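Local coordinates for alpha-galactosidase (Thermus thermophilus, PDB 6LCJ), which hydrolyses terminal alpha-galactosidic bonds as a thermostable GH36 glycosidase that assembles as a hexamer, at the interface of chains A and B and the interface of chains A and C. Residues are numbered along the deposited sequence; one frame, centred on the assembly and turned at random. Chains: chain A/B/C, Alpha-galactosidase.

Contact 1: the interface of chains A and B. Residues chain A 255-260; chain B 33, 35, 89, 116, 118, 120-121, 123, 125.
In this GH36 alpha-galactosidase a turn of chain A, residues 255-260, presses against a beta-sheet face of chain B. The face is built from strands 33-36, 88-91, 113-118 and 121-126. The interface is not an exact two-fold, and here the two chains contribute different surfaces, a turn and a sheet.

Charged groups carry much of the patch. A:Glu258 bends at its second torsion (chi2 -62°) and brings its carboxylate to the end of B:Arg125. NH2 of B:Arg125 donates to OE2 of A:Glu258 at 3.2 Å, from above the carboxylate plane. The two flat groups stand nearly perpendicular, 81° apart. The other oxygen, OE1 of A:Glu258, lies at the ring edge of B:Trp89, 3.4 Å from CZ2. A:Arg255 and B:Asp120 meet tip to tip in a longer salt bridge, with NH1 3.9 Å from OD2.

A hydrogen bond also reaches the turn backbone. NH2 of B:Arg35 donates to the carbonyl O of A:Asp256 at 3.2 Å, on an in-plane lone pair.

Second-shell bonds position these groups. B:Glu33 holds two arginines side-on: OE1 takes NE and NH2 of B:Arg125, and OE2 takes NE and NH2 of B:Arg35. Within the turn, A:Asp256 OD2 accepts from A:Arg260 NE at 2.8 Å through its syn lone pair. NH1 of A:Arg255 caps the carbonyl O of A:Gly259 at 2.8 Å, almost along the C=O axis.

Packing fills in between. CG of A:Arg260 sits over the centre of the B:Arg118 guanidinium, 3.7 Å from CZ. B:Leu121 CD2 touches A:Gly259 CA at 4.0 Å.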
loop_
_atom_site.group_PDB
_atom_site.type_symbol
_atom_site.label_atom_id
_atom_site.label_comp_id
_atom_site.label_asym_id
_atom_site.label_seq_id
_atom_site.Cartn_x
_atom_site.Cartn_y
_atom_site.Cartn_z
ATOM N N ARG A 255 21.099 -12.410 22.457
ATOM C CA ARG A 255 21.068 -12.054 21.048
ATOM C C ARG A 255 20.120 -12.967 20.284
ATOM O O ARG A 255 19.899 -14.122 20.663
ATOM C CB ARG A 255 22.469 -12.117 20.433
ATOM C CG ARG A 255 23.470 -11.250 21.168
ATOM C CD ARG A 255 24.856 -11.376 20.595
ATOM N NE ARG A 255 25.787 -10.503 21.310
ATOM C CZ ARG A 255 26.063 -9.252 20.950
ATOM N NH1 ARG A 255 25.480 -8.715 19.880
ATOM N NH2 ARG A 255 26.919 -8.535 21.661
ATOM N N ASP A 256 19.559 -12.432 19.200
ATOM C CA ASP A 256 18.636 -13.188 18.360
ATOM C C ASP A 256 19.423 -14.056 17.368
ATOM O O ASP A 256 20.652 -14.167 17.440
ATOM C CB ASP A 256 17.649 -12.236 17.668
ATOM C CG ASP A 256 18.324 -11.257 16.707
ATOM O OD1 ASP A 256 19.517 -11.423 16.371
ATOM O OD2 ASP A 256 17.653 -10.290 16.286
ATOM N N GLY A 257 18.705 -14.661 16.406
ATOM C CA GLY A 257 19.329 -15.572 15.455
ATOM C C GLY A 257 20.400 -14.932 14.596
ATOM O O GLY A 257 21.302 -15.620 14.113
ATOM N N GLU A 258 20.334 -13.616 14.404
ATOM C CA GLU A 258 21.341 -12.901 13.637
ATOM C C GLU A 258 22.360 -12.210 14.523
ATOM O O GLU A 258 23.088 -11.340 14.049
ATOM C CB GLU A 258 20.683 -11.886 12.704
ATOM C CG GLU A 258 19.531 -12.473 11.906
ATOM C CD GLU A 258 19.975 -13.603 10.982
ATOM O OE1 GLU A 258 20.851 -13.347 10.126
ATOM O OE2 GLU A 258 19.461 -14.738 11.111
ATOM N N GLY A 259 22.428 -12.570 15.798
ATOM C CA GLY A 259 23.432 -11.988 16.654
ATOM C C GLY A 259 23.146 -10.581 17.124
ATOM O O GLY A 259 23.977 -10.009 17.843
ATOM N N ARG A 260 22.013 -10.009 16.753
ATOM C CA ARG A 260 21.631 -8.701 17.280
ATOM C C ARG A 260 21.135 -8.828 18.722
ATOM O O ARG A 260 20.505 -9.831 19.073
ATOM C CB ARG A 260 20.546 -8.078 16.416
ATOM C CG ARG A 260 20.996 -7.776 15.007
ATOM C CD ARG A 260 19.792 -7.584 14.089
ATOM N NE ARG A 260 18.757 -8.606 14.281
ATOM C CZ ARG A 260 18.050 -9.134 13.283
ATOM N NH1 ARG A 260 18.275 -8.746 12.035
ATOM N NH2 ARG A 260 17.130 -10.054 13.525
ATOM N N GLU B 33 26.947 -22.675 13.015
ATOM C CA GLU B 33 27.047 -21.240 13.229
ATOM C C GLU B 33 28.093 -20.973 14.302
ATOM O O GLU B 33 28.103 -21.643 15.335
ATOM C CB GLU B 33 25.699 -20.620 13.631
ATOM C CG GLU B 33 25.765 -19.078 13.683
ATOM C CD GLU B 33 24.422 -18.379 13.915
ATOM O OE1 GLU B 33 23.428 -18.708 13.230
ATOM O OE2 GLU B 33 24.374 -17.464 14.764
ATOM N N ARG B 35 30.265 -17.499 16.274
ATOM C CA ARG B 35 30.159 -16.064 16.508
ATOM C C ARG B 35 31.438 -15.549 17.145
ATOM O O ARG B 35 31.887 -16.093 18.153
ATOM C CB ARG B 35 28.963 -15.740 17.408
ATOM C CG ARG B 35 27.644 -15.774 16.683
ATOM C CD ARG B 35 26.481 -15.815 17.627
ATOM N NE ARG B 35 25.251 -16.124 16.907
ATOM C CZ ARG B 35 24.029 -15.890 17.377
ATOM N NH1 ARG B 35 23.869 -15.348 18.582
ATOM N NH2 ARG B 35 22.960 -16.210 16.650
ATOM N N TRP B 89 26.413 -9.587 4.171
ATOM C CA TRP B 89 26.875 -10.969 4.165
ATOM C C TRP B 89 27.953 -11.146 3.100
ATOM O O TRP B 89 27.888 -10.539 2.028
ATOM C CB TRP B 89 25.739 -11.939 3.868
ATOM C CG TRP B 89 24.740 -12.157 4.952
ATOM C CD1 TRP B 89 23.567 -11.481 5.128
ATOM C CD2 TRP B 89 24.781 -13.165 5.976
ATOM N NE1 TRP B 89 22.886 -11.993 6.205
ATOM C CE2 TRP B 89 23.608 -13.024 6.746
ATOM C CE3 TRP B 89 25.703 -14.158 6.326
ATOM C CZ2 TRP B 89 23.328 -13.837 7.834
ATOM C CZ3 TRP B 89 25.424 -14.961 7.415
ATOM C CH2 TRP B 89 24.247 -14.789 8.162
ATOM N N LEU B 116 28.368 -13.118 8.043
ATOM C CA LEU B 116 27.706 -11.860 8.338
ATOM C C LEU B 116 28.680 -10.952 9.074
ATOM O O LEU B 116 29.329 -11.373 10.040
ATOM C CB LEU B 116 26.450 -12.099 9.175
ATOM C CG LEU B 116 25.785 -10.871 9.797
ATOM C CD1 LEU B 116 25.306 -9.887 8.725
ATOM C CD2 LEU B 116 24.642 -11.303 10.686
ATOM N N ARG B 118 29.145 -7.176 11.028
ATOM C CA ARG B 118 28.755 -5.897 11.600
ATOM C C ARG B 118 29.974 -5.304 12.285
ATOM O O ARG B 118 31.001 -5.963 12.456
ATOM C CB ARG B 118 27.596 -6.041 12.591
ATOM C CG ARG B 118 26.237 -6.165 11.926
ATOM C CD ARG B 118 25.109 -6.114 12.948
ATOM N NE ARG B 118 24.867 -7.441 13.499
ATOM C CZ ARG B 118 24.030 -8.331 12.977
ATOM N NH1 ARG B 118 23.317 -8.049 11.883
ATOM N NH2 ARG B 118 23.908 -9.512 13.556
ATOM N N ASP B 120 30.345 -4.864 15.268
ATOM C CA ASP B 120 30.495 -5.515 16.561
ATOM C C ASP B 120 30.570 -7.037 16.503
ATOM O O ASP B 120 30.641 -7.669 17.562
ATOM C CB ASP B 120 29.319 -5.139 17.465
ATOM C CG ASP B 120 27.974 -5.465 16.831
ATOM O OD1 ASP B 120 27.658 -4.879 15.767
ATOM O OD2 ASP B 120 27.233 -6.319 17.381
ATOM N N LEU B 121 30.514 -7.658 15.327
ATOM C CA LEU B 121 30.429 -9.114 15.311
ATOM C C LEU B 121 30.844 -9.648 13.945
ATOM O O LEU B 121 30.696 -8.965 12.928
ATOM C CB LEU B 121 29.013 -9.592 15.661
ATOM C CG LEU B 121 28.669 -11.081 15.529
ATOM C CD1 LEU B 121 29.186 -11.848 16.707
ATOM C CD2 LEU B 121 27.183 -11.291 15.402
ATOM N N LEU B 123 29.734 -13.228 12.238
ATOM C CA LEU B 123 28.935 -14.436 12.342
ATOM C C LEU B 123 29.150 -15.264 11.078
ATOM O O LEU B 123 28.914 -14.784 9.961
ATOM C CB LEU B 123 27.462 -14.086 12.538
ATOM C CG LEU B 123 26.423 -15.159 12.853
ATOM C CD1 LEU B 123 25.173 -14.484 13.433
ATOM C CD2 LEU B 123 26.058 -16.005 11.627
ATOM N N ARG B 125 28.016 -18.803 9.162
ATOM C CA ARG B 125 26.893 -19.728 9.145
ATOM C C ARG B 125 26.965 -20.577 7.885
ATOM O O ARG B 125 27.064 -20.046 6.772
ATOM C CB ARG B 125 25.554 -18.984 9.214
ATOM C CG ARG B 125 24.351 -19.889 9.119
ATOM C CD ARG B 125 23.046 -19.112 9.161
ATOM N NE ARG B 125 22.941 -18.259 10.346
ATOM C CZ ARG B 125 22.165 -17.177 10.420
ATOM N NH1 ARG B 125 21.415 -16.820 9.387
ATOM N NH2 ARG B 125 22.141 -16.446 11.522
#

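Contact 2: the interface of chains A and C. Residues chain A 365-368, 371-372; chain C 73, 365, 367-368, 371-372.
This is a two-fold symmetric interface between identical subunits, formed by helix 366-371 of each chain, the residues at its ends, and C:Arg73 of the 3-10 helix 71-76. It joins chains A and C within the hexamer. Each contact has a twin with the chains exchanged.

Near the axis the two Asn365 side chains meet tip to tip. In both, CG lies anti to the backbone N (chi1 -179° in A:Asn365). ND2 of C:Asn365 donates to OD1 of A:Asn365 at 3.1 Å, and the reverse bond from A:Asn365 ND2 to C:Asn365 OD1 is 3.2 Å. The amide planes are turned 63° apart, and each donor comes from above the carbonyl plane.

A:Glu367 bends at its second torsion (chi2 73°), so its carboxylate reaches C:Arg73. The extended arginine grips it end-on. NH2 of C:Arg73 donates to OE2 of A:Glu367 at 2.7 Å, and NH1 donates to the same oxygen at 2.9 Å. Both bonds lie in the guanidinium plane. The carboxylate also forms a longer salt bridge with C:Arg368, and these positive charges probably favour its ionised form. An alanine in place of A:Glu367 would remove the acceptor for C:Arg73 and would probably weaken the join between the chains.

The aliphatic part of A:Glu367 packs too. Its CG lies 3.6 Å from CD1 of C:Leu372, and its chain crosses C:Arg368 obliquely, with CG against CB of that arginine. The two Leu372 side chains touch through their CD2 methyls at 3.7 Å.

C:Arg73 is held between two flat groups: NH1 of C:Arg368 lies over one face of its guanidinium, and NE1 of A:Trp371 over the other. Water 1 lies at the guanidinium edge of C:Arg368, 2.9 Å from NH1, and also bonds OE2 of A:Glu367 at 3.2 Å.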
loop_
_atom_site.group_PDB
_atom_site.type_symbol
_atom_site.label_atom_id
_atom_site.label_comp_id
_atom_site.label_asym_id
_atom_site.label_seq_id
_atom_site.Cartn_x
_atom_site.Cartn_y
_atom_site.Cartn_z
ATOM N N ASN A 365 -2.091 8.450 34.413
ATOM C CA ASN A 365 -1.632 9.242 33.282
ATOM C C ASN A 365 -2.476 8.815 32.088
ATOM O O ASN A 365 -2.271 7.732 31.535
ATOM C CB ASN A 365 -0.139 9.011 33.049
ATOM C CG ASN A 365 0.408 9.816 31.896
ATOM O OD1 ASN A 365 -0.324 10.503 31.208
ATOM N ND2 ASN A 365 1.702 9.735 31.684
ATOM N N GLU A 366 -3.452 9.642 31.717
ATOM C CA GLU A 366 -4.407 9.242 30.686
ATOM C C GLU A 366 -3.759 9.130 29.301
ATOM O O GLU A 366 -4.197 8.317 28.476
ATOM C CB GLU A 366 -5.571 10.226 30.670
ATOM C CG GLU A 366 -6.664 9.895 29.666
ATOM C CD GLU A 366 -7.349 11.148 29.122
ATOM O OE1 GLU A 366 -8.133 11.763 29.887
ATOM O OE2 GLU A 366 -7.102 11.516 27.939
ATOM N N GLU A 367 -2.701 9.903 29.034
ATOM C CA GLU A 367 -1.996 9.766 27.767
ATOM C C GLU A 367 -1.357 8.396 27.628
ATOM O O GLU A 367 -1.341 7.823 26.532
ATOM C CB GLU A 367 -0.928 10.845 27.626
ATOM C CG GLU A 367 -1.436 12.061 26.920
ATOM C CD GLU A 367 -2.364 12.831 27.810
ATOM O OE1 GLU A 367 -2.149 12.788 29.035
ATOM O OE2 GLU A 367 -3.311 13.452 27.299
ATOM N N ARG A 368 -0.793 7.867 28.715
ATOM C CA ARG A 368 -0.154 6.565 28.611
ATOM C C ARG A 368 -1.179 5.439 28.646
ATOM O O ARG A 368 -1.091 4.493 27.861
ATOM C CB ARG A 368 0.882 6.381 29.715
ATOM C CG ARG A 368 1.793 5.226 29.408
ATOM C CD ARG A 368 2.921 5.053 30.417
ATOM N NE ARG A 368 3.539 3.731 30.268
ATOM C CZ ARG A 368 4.796 3.452 30.587
ATOM N NH1 ARG A 368 5.578 4.400 31.084
ATOM N NH2 ARG A 368 5.270 2.227 30.411
ATOM N N TRP A 371 -4.401 6.791 25.330
ATOM C CA TRP A 371 -3.943 7.109 23.979
ATOM C C TRP A 371 -2.850 6.154 23.515
ATOM O O TRP A 371 -2.858 5.711 22.366
ATOM C CB TRP A 371 -3.468 8.567 23.918
ATOM C CG TRP A 371 -4.611 9.529 24.099
ATOM C CD1 TRP A 371 -4.866 10.305 25.188
ATOM C CD2 TRP A 371 -5.679 9.772 23.176
ATOM N NE1 TRP A 371 -6.020 11.023 25.002
ATOM C CE2 TRP A 371 -6.540 10.717 23.774
ATOM C CE3 TRP A 371 -5.991 9.282 21.895
ATOM C CZ2 TRP A 371 -7.688 11.191 23.139
ATOM C CZ3 TRP A 371 -7.135 9.743 21.266
ATOM C CH2 TRP A 371 -7.971 10.694 21.893
ATOM N N LEU A 372 -1.893 5.835 24.375
ATOM C CA LEU A 372 -0.911 4.814 24.038
ATOM C C LEU A 372 -1.377 3.422 24.428
ATOM O O LEU A 372 -0.663 2.452 24.167
ATOM C CB LEU A 372 0.443 5.124 24.694
ATOM C CG LEU A 372 1.004 6.503 24.322
ATOM C CD1 LEU A 372 2.255 6.858 25.130
ATOM C CD2 LEU A 372 1.272 6.592 22.828
ATOM N N ARG C 73 -6.876 15.996 18.550
ATOM C CA ARG C 73 -6.515 17.168 19.344
ATOM C C ARG C 73 -5.865 18.283 18.535
ATOM O O ARG C 73 -5.705 19.393 19.052
ATOM C CB ARG C 73 -5.563 16.782 20.473
ATOM C CG ARG C 73 -6.222 16.238 21.730
ATOM C CD ARG C 73 -5.141 15.692 22.638
ATOM N NE ARG C 73 -5.644 15.361 23.955
ATOM C CZ ARG C 73 -4.911 14.751 24.879
ATOM N NH1 ARG C 73 -3.650 14.419 24.620
ATOM N NH2 ARG C 73 -5.442 14.472 26.052
ATOM N N ASN C 365 4.450 16.027 31.296
ATOM C CA ASN C 365 3.911 14.713 30.974
ATOM C C ASN C 365 4.680 14.212 29.761
ATOM O O ASN C 365 4.401 14.611 28.629
ATOM C CB ASN C 365 2.415 14.797 30.696
ATOM C CG ASN C 365 1.805 13.452 30.413
ATOM O OD1 ASN C 365 2.511 12.480 30.265
ATOM N ND2 ASN C 365 0.488 13.387 30.359
ATOM N N GLU C 367 4.729 11.426 28.204
ATOM C CA GLU C 367 3.935 10.703 27.220
ATOM C C GLU C 367 3.265 11.643 26.233
ATOM O O GLU C 367 3.169 11.333 25.039
ATOM C CB GLU C 367 2.873 9.862 27.918
ATOM C CG GLU C 367 3.315 8.452 28.104
ATOM C CD GLU C 367 4.369 8.377 29.152
ATOM O OE1 GLU C 367 4.262 9.152 30.122
ATOM O OE2 GLU C 367 5.313 7.584 28.997
ATOM N N ARG C 368 2.747 12.771 26.719
ATOM C CA ARG C 368 2.077 13.707 25.831
ATOM C C ARG C 368 3.075 14.563 25.069
ATOM O O ARG C 368 2.894 14.813 23.879
ATOM C CB ARG C 368 1.114 14.590 26.616
ATOM C CG ARG C 368 0.090 15.215 25.742
ATOM C CD ARG C 368 -0.876 16.106 26.497
ATOM N NE ARG C 368 -1.531 17.000 25.549
ATOM C CZ ARG C 368 -2.759 17.484 25.690
ATOM N NH1 ARG C 368 -3.479 17.166 26.762
ATOM N NH2 ARG C 368 -3.259 18.284 24.754
ATOM N N TRP C 371 6.137 11.257 23.296
ATOM C CA TRP C 371 5.632 10.146 22.493
ATOM C C TRP C 371 4.503 10.590 21.579
ATOM O O TRP C 371 4.433 10.171 20.420
ATOM C CB TRP C 371 5.190 9.005 23.411
ATOM C CG TRP C 371 6.372 8.359 24.077
ATOM C CD1 TRP C 371 6.740 8.460 25.397
ATOM C CD2 TRP C 371 7.364 7.537 23.444
ATOM N NE1 TRP C 371 7.894 7.750 25.619
ATOM C CE2 TRP C 371 8.299 7.172 24.442
ATOM C CE3 TRP C 371 7.554 7.079 22.128
ATOM C CZ2 TRP C 371 9.409 6.366 24.171
ATOM C CZ3 TRP C 371 8.659 6.278 21.850
ATOM C CH2 TRP C 371 9.575 5.929 22.878
ATOM N N LEU C 372 3.617 11.450 22.071
ATOM C CA LEU C 372 2.566 12.024 21.242
ATOM C C LEU C 372 2.984 13.332 20.574
ATOM O O LEU C 372 2.207 13.882 19.793
ATOM C CB LEU C 372 1.290 12.230 22.069
ATOM C CG LEU C 372 0.663 10.941 22.631
ATOM C CD1 LEU C 372 -0.549 11.239 23.508
ATOM C CD2 LEU C 372 0.300 9.950 21.522
HETATM O O HOH W 1 -3.167 15.926 29.347
#

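Contact 1 and contact 2 are about 37 Å apart, measured between the centres of their C-alpha atoms. They share no residues. On chain A, contact 1 uses a loop turn and contact 2 uses helix 366-371 with its flanking residues, so one subunit can hold two neighbours at once. Contact 1 pairs unlike surfaces, whereas contact 2 pairs like with like across a two-fold. Together the two kinds of join could extend the assembly beyond a dimer, in keeping with the hexamer. Arginine-carboxylate pairs occur in both, which may suit a thermostable enzyme.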